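Local coordinates for DNA/pantothenate metabolism flavoprotein (Streptomyces sparsogenes DSM 40356, PDB 7CFU) that binds flavin mononucleotide and, as an FMN-dependent cysteine decarboxylase, probably decarboxylates a cysteine-containing substrate in a biosynthetic pathway, at residues 77-81 with 82-86; 57-60 with 61-64. One frame throughout, in Å; residues are numbered along the deposited sequence.

Interaction 1: residues 77-81 with 82-86. With FMN (flavin mononucleotide), chain B.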
loop_
_atom_site.group_PDB
_atom_site.type_symbol
_atom_site.label_atom_id
_atom_site.label_comp_id
_atom_site.label_asym_id
_atom_site.label_seq_id
_atom_site.Cartn_x
_atom_site.Cartn_y
_atom_site.Cartn_z
ATOM N N ALA A 77 -25.101 10.926 -2.439
ATOM C CA ALA A 77 -23.856 10.708 -1.737
ATOM C C ALA A 77 -23.490 12.008 -1.037
ATOM O O ALA A 77 -23.571 13.078 -1.653
ATOM C CB ALA A 77 -22.749 10.286 -2.702
ATOM N N PRO A 78 -23.152 11.979 0.245
ATOM C CA PRO A 78 -22.669 13.205 0.889
ATOM C C PRO A 78 -21.335 13.634 0.297
ATOM O O PRO A 78 -20.525 12.814 -0.137
ATOM C CB PRO A 78 -22.530 12.810 2.365
ATOM C CG PRO A 78 -22.372 11.322 2.347
ATOM C CD PRO A 78 -23.184 10.834 1.173
ATOM N N VAL A 79 -21.122 14.937 0.256
ATOM C CA VAL A 79 -19.845 15.499 -0.160
ATOM C C VAL A 79 -18.951 15.644 1.066
ATOM O O VAL A 79 -19.357 16.238 2.070
ATOM C CB VAL A 79 -20.052 16.857 -0.851
ATOM C CG1 VAL A 79 -18.717 17.538 -1.118
ATOM C CG2 VAL A 79 -20.855 16.672 -2.139
ATOM N N THR A 80 -17.731 15.105 0.993
ATOM C CA THR A 80 -16.762 15.342 2.061
ATOM C C THR A 80 -15.458 15.910 1.523
ATOM O O THR A 80 -14.908 16.858 2.086
ATOM C CB THR A 80 -16.470 14.062 2.853
ATOM O OG1 THR A 80 -17.678 13.575 3.434
ATOM C CG2 THR A 80 -15.469 14.351 3.969
ATOM N N ASP A 81 -14.930 15.320 0.464
ATOM C CA ASP A 81 -13.698 15.795 -0.139
ATOM C C ASP A 81 -14.000 16.613 -1.388
ATOM O O ASP A 81 -15.041 16.448 -2.028
ATOM C CB ASP A 81 -12.773 14.624 -0.461
ATOM C CG ASP A 81 -12.241 13.955 0.792
ATOM O OD1 ASP A 81 -11.601 14.654 1.603
ATOM O OD2 ASP A 81 -12.499 12.752 0.988
ATOM N N TRP A 82 -13.077 17.515 -1.713
ATOM C CA TRP A 82 -13.198 18.328 -2.918
ATOM C C TRP A 82 -13.406 17.474 -4.166
ATOM O O TRP A 82 -14.114 17.889 -5.090
ATOM C CB TRP A 82 -11.963 19.208 -3.054
ATOM C CG TRP A 82 -11.788 20.100 -1.868
ATOM C CD1 TRP A 82 -10.948 19.905 -0.807
ATOM C CD2 TRP A 82 -12.506 21.304 -1.595
ATOM N NE1 TRP A 82 -11.080 20.929 0.100
ATOM C CE2 TRP A 82 -12.036 21.799 -0.357
ATOM C CE3 TRP A 82 -13.492 22.021 -2.282
ATOM C CZ2 TRP A 82 -12.517 22.979 0.206
ATOM C CZ3 TRP A 82 -13.973 23.192 -1.721
ATOM C CH2 TRP A 82 -13.483 23.663 -0.490
ATOM N N GLU A 83 -12.816 16.275 -4.203
ATOM C CA GLU A 83 -12.959 15.391 -5.354
ATOM C C GLU A 83 -14.401 14.953 -5.587
ATOM O O GLU A 83 -14.709 14.436 -6.667
ATOM C CB GLU A 83 -12.064 14.155 -5.194
ATOM C CG GLU A 83 -10.560 14.435 -5.216
ATOM C CD GLU A 83 -9.980 14.861 -3.864
ATOM O OE1 GLU A 83 -10.727 15.375 -3.001
ATOM O OE2 GLU A 83 -8.761 14.672 -3.668
ATOM N N ASP A 84 -15.288 15.124 -4.601
ATOM C CA ASP A 84 -16.677 14.711 -4.789
ATOM C C ASP A 84 -17.456 15.656 -5.697
ATOM O O ASP A 84 -18.522 15.276 -6.192
ATOM C CB ASP A 84 -17.371 14.569 -3.431
ATOM C CG ASP A 84 -16.690 13.541 -2.539
ATOM O OD1 ASP A 84 -16.074 12.614 -3.099
ATOM O OD2 ASP A 84 -16.752 13.647 -1.291
ATOM N N HIS A 85 -16.959 16.865 -5.941
ATOM C CA HIS A 85 -17.590 17.762 -6.900
ATOM C C HIS A 85 -17.033 17.518 -8.296
ATOM O O HIS A 85 -15.818 17.389 -8.483
ATOM C CB HIS A 85 -17.385 19.228 -6.522
ATOM C CG HIS A 85 -17.801 20.185 -7.597
ATOM N ND1 HIS A 85 -19.122 20.416 -7.915
ATOM C CD2 HIS A 85 -17.071 20.965 -8.431
ATOM C CE1 HIS A 85 -19.188 21.297 -8.900
ATOM N NE2 HIS A 85 -17.957 21.645 -9.233
ATOM N N LYS A 86 -17.927 17.460 -9.276
ATOM C CA LYS A 86 -17.565 17.153 -10.650
ATOM C C LYS A 86 -17.692 18.398 -11.517
ATOM O O LYS A 86 -18.607 19.209 -11.326
ATOM C CB LYS A 86 -18.445 16.030 -11.208
ATOM C CG LYS A 86 -18.256 14.674 -10.523
ATOM C CD LYS A 86 -19.173 14.512 -9.308
ATOM C CE LYS A 86 -19.122 13.092 -8.726
ATOM N NZ LYS A 86 -17.776 12.708 -8.195
HETATM N N1 FMN B . -11.031 29.397 -1.547
HETATM C C2 FMN B . -10.817 30.757 -1.550
HETATM O O2 FMN B . -10.908 31.385 -0.494
HETATM N N3 FMN B . -10.501 31.406 -2.736
HETATM C C4 FMN B . -10.406 30.700 -3.928
HETATM O O4 FMN B . -10.136 31.283 -4.988
HETATM C C4A FMN B . -10.619 29.327 -3.924
HETATM N N5 FMN B . -10.520 28.601 -5.099
HETATM C C5A FMN B . -10.722 27.239 -5.086
HETATM C C6 FMN B . -10.616 26.518 -6.268
HETATM C C7 FMN B . -10.824 25.142 -6.263
HETATM C C7M FMN B . -10.714 24.357 -7.545
HETATM C C8 FMN B . -11.131 24.486 -5.075
HETATM C C8M FMN B . -11.353 23.000 -5.100
HETATM C C9 FMN B . -11.243 25.211 -3.881
HETATM C C9A FMN B . -11.032 26.591 -3.888
HETATM N N10 FMN B . -11.138 27.331 -2.717
HETATM C C10 FMN B . -10.930 28.684 -2.728
HETATM C "C1'" FMN B . -11.459 26.668 -1.411
HETATM C "C2'" FMN B . -10.135 26.424 -0.700
HETATM O "O2'" FMN B . -9.328 25.566 -1.499
HETATM C "C3'" FMN B . -10.412 25.830 0.682
HETATM O "O3'" FMN B . -10.990 26.805 1.524
HETATM C "C4'" FMN B . -9.145 25.267 1.316
HETATM O "O4'" FMN B . -9.454 24.684 2.568
HETATM C "C5'" FMN B . -8.098 26.346 1.522
HETATM O "O5'" FMN B . -6.913 25.665 1.870
HETATM P P FMN B . -5.555 26.458 2.176
HETATM O O1P FMN B . -4.760 25.711 3.238
HETATM O O2P FMN B . -4.772 26.546 0.883
HETATM O O3P FMN B . -5.890 27.858 2.647
#
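D84 OD2 is gripped by two consecutive backbone amides of the turn that precedes it. T80 N reaches D84 OD2 at 2.9 Å in a nearly straight bond (171°), and OD2 takes it on its anti lone pair, the one pointing away from the other oxygen. D81 N donates to the same OD2 at 3.0 Å but comes from above the carboxylate plane, 53° out of it. The two donors fix the rotation of the carboxylate; CG sits anti to the D84 carbonyl carbon (chi1 -60°), which brings OD2 to the amides of T80 and D81. Coming the other way, D84 N donates to D81 O at 2.9 Å and closes the first turn of the short 3-10 segment 82-84. With D81 just before that segment, the D84 carboxylate on the D81 amide resembles one half of a capping box. The D81 carboxylate instead forms a salt bridge through OD2 with R62. E83 folds back over the turn, with OE1 3.3 Å from D81 CB, while its OE2 pairs with R68 of a neighbouring subunit; the two arginines probably ease the approach of these acids. V79 and D84 slide past each other, V79 CG1 lying 4.0 Å from D84 CB. The W82 side chain leaves the backbone away from 77-81, and its indole lies in a flavin site shared between subunits. One face of the indole is covered by FMN C9, offset toward the rim, and W82 CZ2 touches ribityl C3' at 3.6 Å. W82 CE3 lies 3.7 Å from the flavin methyl C8M. The H92 ring meets the indole almost perpendicularly, and Q60 of another neighbouring subunit, the subunit whose T58 hydrogen-bonds this FMN, also packs on W82.

Interaction 2: residues 57-60 with 61-64. With FMN (flavin mononucleotide), chain Y.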
loop_
_atom_site.group_PDB
_atom_site.type_symbol
_atom_site.label_atom_id
_atom_site.label_comp_id
_atom_site.label_asym_id
_atom_site.label_seq_id
_atom_site.Cartn_x
_atom_site.Cartn_y
_atom_site.Cartn_z
ATOM N N MET A 57 -20.556 16.260 4.818
ATOM C CA MET A 57 -20.030 15.730 6.069
ATOM C C MET A 57 -18.596 16.201 6.280
ATOM O O MET A 57 -17.802 16.246 5.336
ATOM C CB MET A 57 -20.055 14.201 6.094
ATOM C CG MET A 57 -21.433 13.588 5.886
ATOM S SD MET A 57 -21.348 11.806 6.076
ATOM C CE MET A 57 -21.373 11.640 7.855
ATOM N N THR A 58 -18.276 16.579 7.514
ATOM C CA THR A 58 -16.880 16.761 7.860
ATOM C C THR A 58 -16.170 15.410 7.826
ATOM O O THR A 58 -16.804 14.348 7.847
ATOM C CB THR A 58 -16.742 17.399 9.249
ATOM O OG1 THR A 58 -17.142 16.461 10.265
ATOM C CG2 THR A 58 -17.617 18.614 9.331
ATOM N N ALA A 59 -14.835 15.456 7.757
ATOM C CA ALA A 59 -14.064 14.216 7.790
ATOM C C ALA A 59 -14.355 13.435 9.063
ATOM O O ALA A 59 -14.384 12.199 9.052
ATOM C CB ALA A 59 -12.566 14.508 7.667
ATOM N N GLN A 60 -14.556 14.145 10.182
ATOM C CA GLN A 60 -14.844 13.465 11.440
ATOM C C GLN A 60 -16.228 12.825 11.431
ATOM O O GLN A 60 -16.393 11.688 11.889
ATOM C CB GLN A 60 -14.707 14.450 12.614
ATOM C CG GLN A 60 -15.095 13.865 13.953
ATOM C CD GLN A 60 -14.003 12.997 14.562
ATOM O OE1 GLN A 60 -13.208 12.384 13.845
ATOM N NE2 GLN A 60 -13.948 12.958 15.892
ATOM N N ALA A 61 -17.236 13.532 10.917
ATOM C CA ALA A 61 -18.562 12.927 10.799
ATOM C C ALA A 61 -18.504 11.661 9.953
ATOM O O ALA A 61 -19.074 10.623 10.317
ATOM C CB ALA A 61 -19.549 13.927 10.196
ATOM N N ARG A 62 -17.795 11.724 8.824
ATOM C CA ARG A 62 -17.671 10.550 7.971
ATOM C C ARG A 62 -16.990 9.397 8.698
ATOM O O ARG A 62 -17.446 8.248 8.617
ATOM C CB ARG A 62 -16.908 10.908 6.694
ATOM C CG ARG A 62 -16.820 9.751 5.691
ATOM C CD ARG A 62 -16.021 10.141 4.469
ATOM N NE ARG A 62 -14.688 10.600 4.845
ATOM C CZ ARG A 62 -13.783 11.081 3.995
ATOM N NH1 ARG A 62 -14.056 11.165 2.699
ATOM N NH2 ARG A 62 -12.597 11.474 4.448
ATOM N N ALA A 63 -15.923 9.683 9.451
ATOM C CA ALA A 63 -15.182 8.606 10.104
ATOM C C ALA A 63 -16.000 7.933 11.199
ATOM O O ALA A 63 -15.846 6.731 11.437
ATOM C CB ALA A 63 -13.873 9.143 10.677
ATOM N N LEU A 64 -16.897 8.674 11.840
ATOM C CA LEU A 64 -17.722 8.123 12.903
ATOM C C LEU A 64 -18.940 7.419 12.332
ATOM O O LEU A 64 -19.256 6.291 12.726
ATOM C CB LEU A 64 -18.165 9.238 13.857
ATOM C CG LEU A 64 -17.050 9.951 14.617
ATOM C CD1 LEU A 64 -17.638 11.012 15.519
ATOM C CD2 LEU A 64 -16.272 8.923 15.427
HETATM N N1 FMN Y . -17.601 17.467 19.750
HETATM C C2 FMN Y . -18.632 18.339 20.006
HETATM O O2 FMN Y . -18.409 19.540 19.991
HETATM N N3 FMN Y . -19.904 17.869 20.256
HETATM C C4 FMN Y . -20.143 16.510 20.271
HETATM O O4 FMN Y . -21.276 16.092 20.507
HETATM C C4A FMN Y . -19.099 15.625 20.028
HETATM N N5 FMN Y . -19.321 14.266 20.029
HETATM C C5A FMN Y . -18.284 13.395 19.762
HETATM C C6 FMN Y . -18.525 12.031 19.772
HETATM C C7 FMN Y . -17.489 11.148 19.506
HETATM C C7M FMN Y . -17.753 9.664 19.511
HETATM C C8 FMN Y . -16.210 11.628 19.247
HETATM C C8M FMN Y . -15.096 10.647 18.972
HETATM C C9 FMN Y . -15.964 13.000 19.243
HETATM C C9A FMN Y . -17.006 13.883 19.504
HETATM N N10 FMN Y . -16.787 15.253 19.516
HETATM C C10 FMN Y . -17.829 16.115 19.761
HETATM C "C1'" FMN Y . -15.432 15.812 19.230
HETATM C "C2'" FMN Y . -15.383 16.211 17.765
HETATM O "O2'" FMN Y . -15.679 15.089 16.946
HETATM C "C3'" FMN Y . -14.020 16.829 17.457
HETATM O "O3'" FMN Y . -13.927 18.089 18.089
HETATM C "C4'" FMN Y . -13.739 16.942 15.951
HETATM O "O4'" FMN Y . -12.446 17.485 15.750
HETATM C "C5'" FMN Y . -14.767 17.821 15.260
HETATM O "O5'" FMN Y . -14.603 17.711 13.859
HETATM P P FMN Y . -15.575 18.497 12.854
HETATM O O1P FMN Y . -14.782 18.909 11.636
HETATM O O2P FMN Y . -16.724 17.596 12.554
HETATM O O3P FMN Y . -16.122 19.768 13.476
HETATM O O HOH W 1 -12.883 10.812 7.324
#
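T58 OG1 links the start of helix 59-65 to the cofactor: it accepts A61 N at 3.0 Å, the N-cap bond, and donates to phosphate oxygen O2P of FMN at 2.6 Å. Its position between the backbone N and the carbonyl carbon (chi1 70°) lets one hydroxyl serve both partners, and the helix N terminus, close to the phosphate, would favour its negative charge. A valine in place of this threonine would probably leave A61 N without its cap and the phosphate without this donor. Backbone bonds R62 N to T58 O, A63 N to A59 O and L64 N to Q60 O build the first helical turns. Farther along the cofactor, Q60 bends at chi2 (79°) to bring NE2 2.9 Å from ribityl O2'. A water bridges the helix and R62: it donates to A59 O at 2.7 Å and accepts from R62 NH2 at 3.0 Å, lying in the guanidinium plane at its edge. R62 NH1 pairs with D81. Apolar contacts lie on two sides. M57 CE meets A61 CB at 3.7 Å, and L64 CD1 packs 4.0 Å from flavin C7, with Q60 CG alongside L64 CD1. S31, T108 and V140 O also hydrogen-bond this FMN, as does A120 O of a neighbouring subunit, at the ends of the parallel strands of a Rossmann-like fold. M57 ends strand 52-57, an outer strand of the sheet within the chain, and helix 59-65 leads from it to helix 67-74, where M57 packs on I70 and R62 on P67.

Overall arrangement
From the N terminus, the chain leaves strand 52-57 and turns straight into helix 59-65, where interaction 2 caps the first turn. Helix 67-74 follows, and interaction 1 then shapes the turn on the way to helix 91-98. The two are local and in series, so neither nests in nor crosses the other. Contacts between them close the loop around helix 67-74: the D81–R62 salt bridge (OD2 to NH1, 2.8 Å) and a probable backbone bond from M57 N to V79 O tie segment 77-81 to helix 59-65 and to the end of strand 52-57, respectively. Interactions 1 and 2 border different flavins, since the FMN beside W82 is bound through T58 of another subunit.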